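Local coordinates for protein GCN5 like acetylase + bromodomain (Cryptosporidium parvum, PDB 4LDF) that is the bromodomain of a GCN5-family protein, probably recognising acetylated lysine, with histone H3 acetyltransferase activity probably belonging to the full-length enzyme, at residues D23-H28 with T54-M59; S72-E77 with P108-I113. All blocks are in the same frame, centred on the assembly; numbering follows the deposited sequence. Where two conformers were deposited one is given.

Interaction 1: residues D23-H28 with T54-M59; sequences DTLSRH and TDIQTM
Leu25 and Ser26, near the end of the first helix of the bromodomain bundle, meet Ile56, in the first turn of helix 56-64, which follows the ZA loop characteristic of this fold. The contact is purely apolar and buried. Ile56 has its CG1 anti to the carbonyl carbon (chi1 -62°), which leaves CG2 anti to the backbone N, and its two branches divide the work. CG2 lies 3.8 Å from Ser26 CB, while the tip of the longer branch, Ile56 CD1, reaches 3.8 Å from Leu25 CD2. The same methyl also approaches the first helix itself, with Ile56 CD1 4.0 Å from Ser26 CA. Serine suits this place because its short side chain lets the branched isoleucine come close to the backbone, whereas Leu25 supplies a methyl reaching across to Ile56 at a slant.

Asp55, in the N-cap position, secures the start of the helix that carries Ile56. Its OD1 accepts from Thr58 N at 3.0 Å, met from above the carboxylate plane, and its OD2 takes the hydroxyl of Thr58 OG1 at 2.6 Å, on the syn side but tilted about 33° out of that plane. Two bonds thus grip the carboxylate and restrict its rotation, and its charge probably also suits the positive end of the helix dipole.

Around this core, Asp23 forms a salt bridge to Lys60 that also joins helices 14-27 and 56-64. Ile56 further packs on Phe34 of the ZA loop, Leu25 reaches Leu102 of helix 93-110, and Met59 packs on Phe74, Glu77 and Met81 of helix 71-88.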
loop_
_atom_site.group_PDB
_atom_site.type_symbol
_atom_site.label_atom_id
_atom_site.label_comp_id
_atom_site.label_asym_id
_atom_site.label_seq_id
_atom_site.Cartn_x
_atom_site.Cartn_y
_atom_site.Cartn_z
ATOM N N ASP A 23 5.418 3.145 6.469
ATOM C CA ASP A 23 5.514 2.854 7.898
ATOM C C ASP A 23 4.355 3.524 8.640
ATOM O O ASP A 23 3.684 2.847 9.396
ATOM C CB ASP A 23 6.889 3.230 8.497
ATOM C CG ASP A 23 7.163 2.548 9.834
ATOM O OD1 ASP A 23 7.580 3.242 10.778
ATOM O OD2 ASP A 23 6.915 1.320 9.944
ATOM N N THR A 24 4.060 4.809 8.352
ATOM C CA THR A 24 2.909 5.494 8.957
ATOM C C THR A 24 1.624 4.718 8.648
ATOM O O THR A 24 0.828 4.453 9.561
ATOM C CB THR A 24 2.800 6.958 8.461
ATOM O OG1 THR A 24 3.868 7.690 9.033
ATOM C CG2 THR A 24 1.469 7.631 8.879
ATOM N N LEU A 25 1.429 4.375 7.351
ATOM C CA LEU A 25 0.273 3.617 6.888
ATOM C C LEU A 25 0.138 2.297 7.623
ATOM O O LEU A 25 -0.934 2.028 8.158
ATOM C CB LEU A 25 0.282 3.413 5.360
ATOM C CG LEU A 25 -0.872 2.594 4.776
ATOM C CD1 LEU A 25 -2.216 3.372 4.807
ATOM C CD2 LEU A 25 -0.554 2.139 3.358
ATOM N N SER A 26 1.207 1.484 7.660
ATOM C CA SER A 26 1.213 0.166 8.319
ATOM C C SER A 26 0.901 0.201 9.810
ATOM O O SER A 26 0.288 -0.740 10.309
ATOM C CB SER A 26 2.530 -0.566 8.077
ATOM O OG SER A 26 3.621 0.192 8.570
ATOM N N ARG A 27 1.311 1.276 10.518
ATOM C CA ARG A 27 1.081 1.438 11.963
ATOM C C ARG A 27 -0.379 1.715 12.313
ATOM O O ARG A 27 -0.769 1.520 13.470
ATOM C CB ARG A 27 2.030 2.476 12.583
ATOM C CG ARG A 27 3.498 2.060 12.467
ATOM C CD ARG A 27 4.425 3.143 12.947
ATOM N NE ARG A 27 5.623 2.578 13.564
ATOM C CZ ARG A 27 5.665 2.068 14.791
ATOM N NH1 ARG A 27 6.795 1.579 15.272
ATOM N NH2 ARG A 27 4.574 2.045 15.547
ATOM N N HIS A 28 -1.191 2.132 11.330
ATOM C CA HIS A 28 -2.631 2.313 11.555
ATOM C C HIS A 28 -3.190 0.928 11.917
ATOM O O HIS A 28 -2.905 -0.038 11.218
ATOM C CB HIS A 28 -3.342 2.828 10.290
ATOM C CG HIS A 28 -4.727 3.334 10.556
ATOM N ND1 HIS A 28 -5.757 2.480 10.913
ATOM C CD2 HIS A 28 -5.222 4.589 10.447
ATOM C CE1 HIS A 28 -6.826 3.241 11.044
ATOM N NE2 HIS A 28 -6.556 4.516 10.755
ATOM N N THR A 54 -0.023 -6.416 -4.648
ATOM C CA THR A 54 0.968 -5.636 -3.929
ATOM C C THR A 54 0.540 -5.569 -2.477
ATOM O O THR A 54 -0.592 -5.930 -2.150
ATOM C CB THR A 54 1.278 -4.278 -4.610
ATOM O OG1 THR A 54 2.461 -3.744 -4.004
ATOM C CG2 THR A 54 0.133 -3.277 -4.500
ATOM N N ASP A 55 1.439 -5.096 -1.611
ATOM C CA ASP A 55 1.233 -4.997 -0.166
ATOM C C ASP A 55 2.302 -4.071 0.411
ATOM O O ASP A 55 3.236 -3.676 -0.302
ATOM C CB ASP A 55 1.328 -6.397 0.488
ATOM C CG ASP A 55 2.664 -7.079 0.209
ATOM O OD1 ASP A 55 3.565 -6.973 1.054
ATOM O OD2 ASP A 55 2.806 -7.691 -0.874
ATOM N N ILE A 56 2.169 -3.731 1.702
ATOM C CA ILE A 56 3.100 -2.811 2.379
ATOM C C ILE A 56 4.546 -3.306 2.440
ATOM O O ILE A 56 5.457 -2.505 2.221
ATOM C CB ILE A 56 2.543 -2.302 3.731
ATOM C CG1 ILE A 56 1.230 -1.506 3.493
ATOM C CG2 ILE A 56 3.598 -1.432 4.501
ATOM C CD1 ILE A 56 0.312 -1.300 4.728
ATOM N N GLN A 57 4.753 -4.618 2.699
ATOM C CA GLN A 57 6.076 -5.229 2.813
ATOM C C GLN A 57 6.792 -5.173 1.454
ATOM O O GLN A 57 7.979 -4.841 1.410
ATOM C CB GLN A 57 5.934 -6.674 3.356
ATOM C CG GLN A 57 7.218 -7.467 3.542
ATOM C CD GLN A 57 6.897 -8.910 3.885
ATOM O OE1 GLN A 57 6.812 -9.785 3.012
ATOM N NE2 GLN A 57 6.646 -9.177 5.159
ATOM N N THR A 58 6.053 -5.442 0.351
ATOM C CA THR A 58 6.561 -5.391 -1.023
ATOM C C THR A 58 7.005 -3.949 -1.343
ATOM O O THR A 58 8.126 -3.758 -1.805
ATOM C CB THR A 58 5.505 -5.940 -2.014
ATOM O OG1 THR A 58 5.283 -7.324 -1.738
ATOM C CG2 THR A 58 5.902 -5.758 -3.483
ATOM N N MET A 59 6.141 -2.951 -1.086
ATOM C CA MET A 59 6.450 -1.537 -1.337
ATOM C C MET A 59 7.593 -1.015 -0.454
ATOM O O MET A 59 8.430 -0.262 -0.948
ATOM C CB MET A 59 5.191 -0.667 -1.262
ATOM C CG MET A 59 4.213 -0.951 -2.396
ATOM S SD MET A 59 2.725 0.062 -2.440
ATOM C CE MET A 59 1.831 -0.552 -1.037
#

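Interaction 2: residues S72-E77 with P108-I113; sequences SEFSSE and PMLQTI
Leu110 reaches from helix 93-110 to Phe74 and Ser75 on helix 71-88. Its CB points at that helix, and CG stands anti to the backbone N (chi1 -172°), which sends both methyls across the gap. CD1 comes to the edge of the Phe74 ring, near its plane, 3.7 Å from Phe74 CE2 and 3.9 Å from Phe74 CD2. CD2, the other branch, rests 3.9 Å from Ser75 CB. A forked leucine fits here because one methyl can meet the aromatic edge while the other meets the small serine on the next position of the helix.

Phe74 is a broad filler: it also touches Ile18, Leu21 and Leu22 of helix 14-27 and stands edge-to-face with Tyr68. Leu110 itself opens a type I beta turn that runs to Ile113. There Met109 O accepts two bonds from one residue, Thr112 N at 3.1 Å and Thr112 OG1 at 2.8 Å, so the threonine hydroxyl reinforces the backbone bond.

A leucine bridging helices 71-88 and 93-110 in this way belongs to the apolar packing near one end of the left-handed four-helix bundle typical of bromodomains.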
loop_
_atom_site.group_PDB
_atom_site.type_symbol
_atom_site.label_atom_id
_atom_site.label_comp_id
_atom_site.label_asym_id
_atom_site.label_seq_id
_atom_site.Cartn_x
_atom_site.Cartn_y
_atom_site.Cartn_z
ATOM N N SER A 72 5.103 8.986 -9.175
ATOM C CA SER A 72 3.980 8.371 -9.910
ATOM C C SER A 72 3.978 6.845 -9.854
ATOM O O SER A 72 2.925 6.246 -9.617
ATOM C CB SER A 72 3.893 8.874 -11.358
ATOM O OG SER A 72 5.112 8.672 -12.055
ATOM N N GLU A 73 5.162 6.233 -10.014
ATOM C CA GLU A 73 5.382 4.784 -9.937
ATOM C C GLU A 73 4.874 4.251 -8.590
ATOM O O GLU A 73 4.155 3.252 -8.563
ATOM C CB GLU A 73 6.890 4.465 -10.068
ATOM C CG GLU A 73 7.422 4.543 -11.486
ATOM C CD GLU A 73 8.883 4.168 -11.690
ATOM O OE1 GLU A 73 9.580 3.855 -10.699
ATOM O OE2 GLU A 73 9.332 4.197 -12.858
ATOM N N PHE A 74 5.217 4.944 -7.471
ATOM C CA PHE A 74 4.775 4.515 -6.148
ATOM C C PHE A 74 3.277 4.785 -5.926
ATOM O O PHE A 74 2.566 3.904 -5.443
ATOM C CB PHE A 74 5.629 5.150 -5.028
ATOM C CG PHE A 74 5.010 4.921 -3.674
ATOM C CD1 PHE A 74 4.938 3.637 -3.132
ATOM C CD2 PHE A 74 4.435 5.973 -2.965
ATOM C CE1 PHE A 74 4.295 3.409 -1.914
ATOM C CE2 PHE A 74 3.765 5.739 -1.766
ATOM C CZ PHE A 74 3.714 4.457 -1.243
ATOM N N SER A 75 2.807 6.000 -6.251
ATOM C CA SER A 75 1.395 6.375 -6.069
ATOM C C SER A 75 0.430 5.475 -6.852
ATOM O O SER A 75 -0.645 5.170 -6.336
ATOM C CB SER A 75 1.159 7.860 -6.337
ATOM O OG SER A 75 1.616 8.255 -7.618
ATOM N N SER A 76 0.848 4.973 -8.047
ATOM C CA SER A 76 0.045 4.041 -8.854
ATOM C C SER A 76 -0.081 2.707 -8.126
ATOM O O SER A 76 -1.172 2.141 -8.078
ATOM C CB SER A 76 0.673 3.810 -10.223
ATOM O OG SER A 76 0.949 5.041 -10.864
ATOM N N GLU A 77 1.040 2.212 -7.573
ATOM C CA GLU A 77 1.126 0.964 -6.832
ATOM C C GLU A 77 0.328 1.047 -5.531
ATOM O O GLU A 77 -0.395 0.113 -5.207
ATOM C CB GLU A 77 2.590 0.621 -6.509
ATOM C CG GLU A 77 2.715 -0.803 -5.983
ATOM C CD GLU A 77 4.091 -1.427 -6.032
ATOM O OE1 GLU A 77 4.195 -2.647 -5.758
ATOM O OE2 GLU A 77 5.060 -0.707 -6.363
ATOM N N PRO A 108 -3.094 12.676 2.306
ATOM C CA PRO A 108 -2.403 13.939 2.647
ATOM C C PRO A 108 -0.870 13.794 2.689
ATOM O O PRO A 108 -0.179 14.673 2.181
ATOM C CB PRO A 108 -2.937 14.271 4.046
ATOM C CG PRO A 108 -4.251 13.623 4.118
ATOM C CD PRO A 108 -4.094 12.340 3.344
ATOM N N MET A 109 -0.343 12.705 3.296
ATOM C CA MET A 109 1.111 12.463 3.392
ATOM C C MET A 109 1.718 12.232 2.002
ATOM O O MET A 109 2.838 12.652 1.761
ATOM C CB MET A 109 1.412 11.260 4.315
ATOM C CG MET A 109 2.894 11.059 4.606
ATOM S SD MET A 109 3.186 9.865 5.921
ATOM C CE MET A 109 4.875 10.255 6.301
ATOM N N LEU A 110 0.979 11.578 1.091
ATOM C CA LEU A 110 1.439 11.297 -0.282
ATOM C C LEU A 110 1.743 12.587 -1.067
ATOM O O LEU A 110 2.653 12.589 -1.881
ATOM C CB LEU A 110 0.392 10.421 -1.022
ATOM C CG LEU A 110 0.740 9.841 -2.393
ATOM C CD1 LEU A 110 1.908 8.867 -2.316
ATOM C CD2 LEU A 110 -0.449 9.126 -2.982
ATOM N N GLN A 111 1.021 13.685 -0.779
ATOM C CA GLN A 111 1.205 15.003 -1.428
ATOM C C GLN A 111 2.540 15.635 -1.053
ATOM O O GLN A 111 3.046 16.448 -1.823
ATOM C CB GLN A 111 0.062 16.002 -1.058
ATOM C CG GLN A 111 -1.372 15.458 -1.154
ATOM C CD GLN A 111 -1.672 14.868 -2.499
ATOM O OE1 GLN A 111 -1.452 15.502 -3.543
ATOM N NE2 GLN A 111 -2.104 13.613 -2.513
ATOM N N THR A 112 3.082 15.291 0.138
ATOM C CA THR A 112 4.330 15.878 0.665
ATOM C C THR A 112 5.616 15.209 0.139
ATOM O O THR A 112 6.700 15.727 0.384
ATOM C CB THR A 112 4.320 15.949 2.209
ATOM O OG1 THR A 112 4.555 14.646 2.758
ATOM C CG2 THR A 112 3.034 16.542 2.775
ATOM N N ILE A 113 5.505 14.061 -0.543
ATOM C CA ILE A 113 6.681 13.330 -1.033
ATOM C C ILE A 113 7.378 14.117 -2.137
ATOM O O ILE A 113 6.769 14.400 -3.175
ATOM C CB ILE A 113 6.364 11.853 -1.444
ATOM C CG1 ILE A 113 5.588 11.042 -0.354
ATOM C CG2 ILE A 113 7.619 11.118 -1.936
ATOM C CD1 ILE A 113 6.249 10.875 1.064
#

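In the fold
From the N terminus, helix 14-27 leads into the long ZA loop, which contains the short helix 46-49, and interaction 1 closes that loop by bringing helix 56-64 back against helix 14-27. The chain then turns into helix 71-88, and interaction 2 closes the hairpin formed by helices 71-88 and 93-110 and the short connection between them. The two contacts follow one another without nesting or crossing, with centres about 13 Å apart. They nevertheless touch: Met59 SD packs on Phe74 and Glu77, Thr54 OG1 probably hydrogen-bonds Glu77 OE1, and Thr24 meets Met109. Together they tie all four helices of the bundle (14-27, 56-64, 71-88 and 93-110).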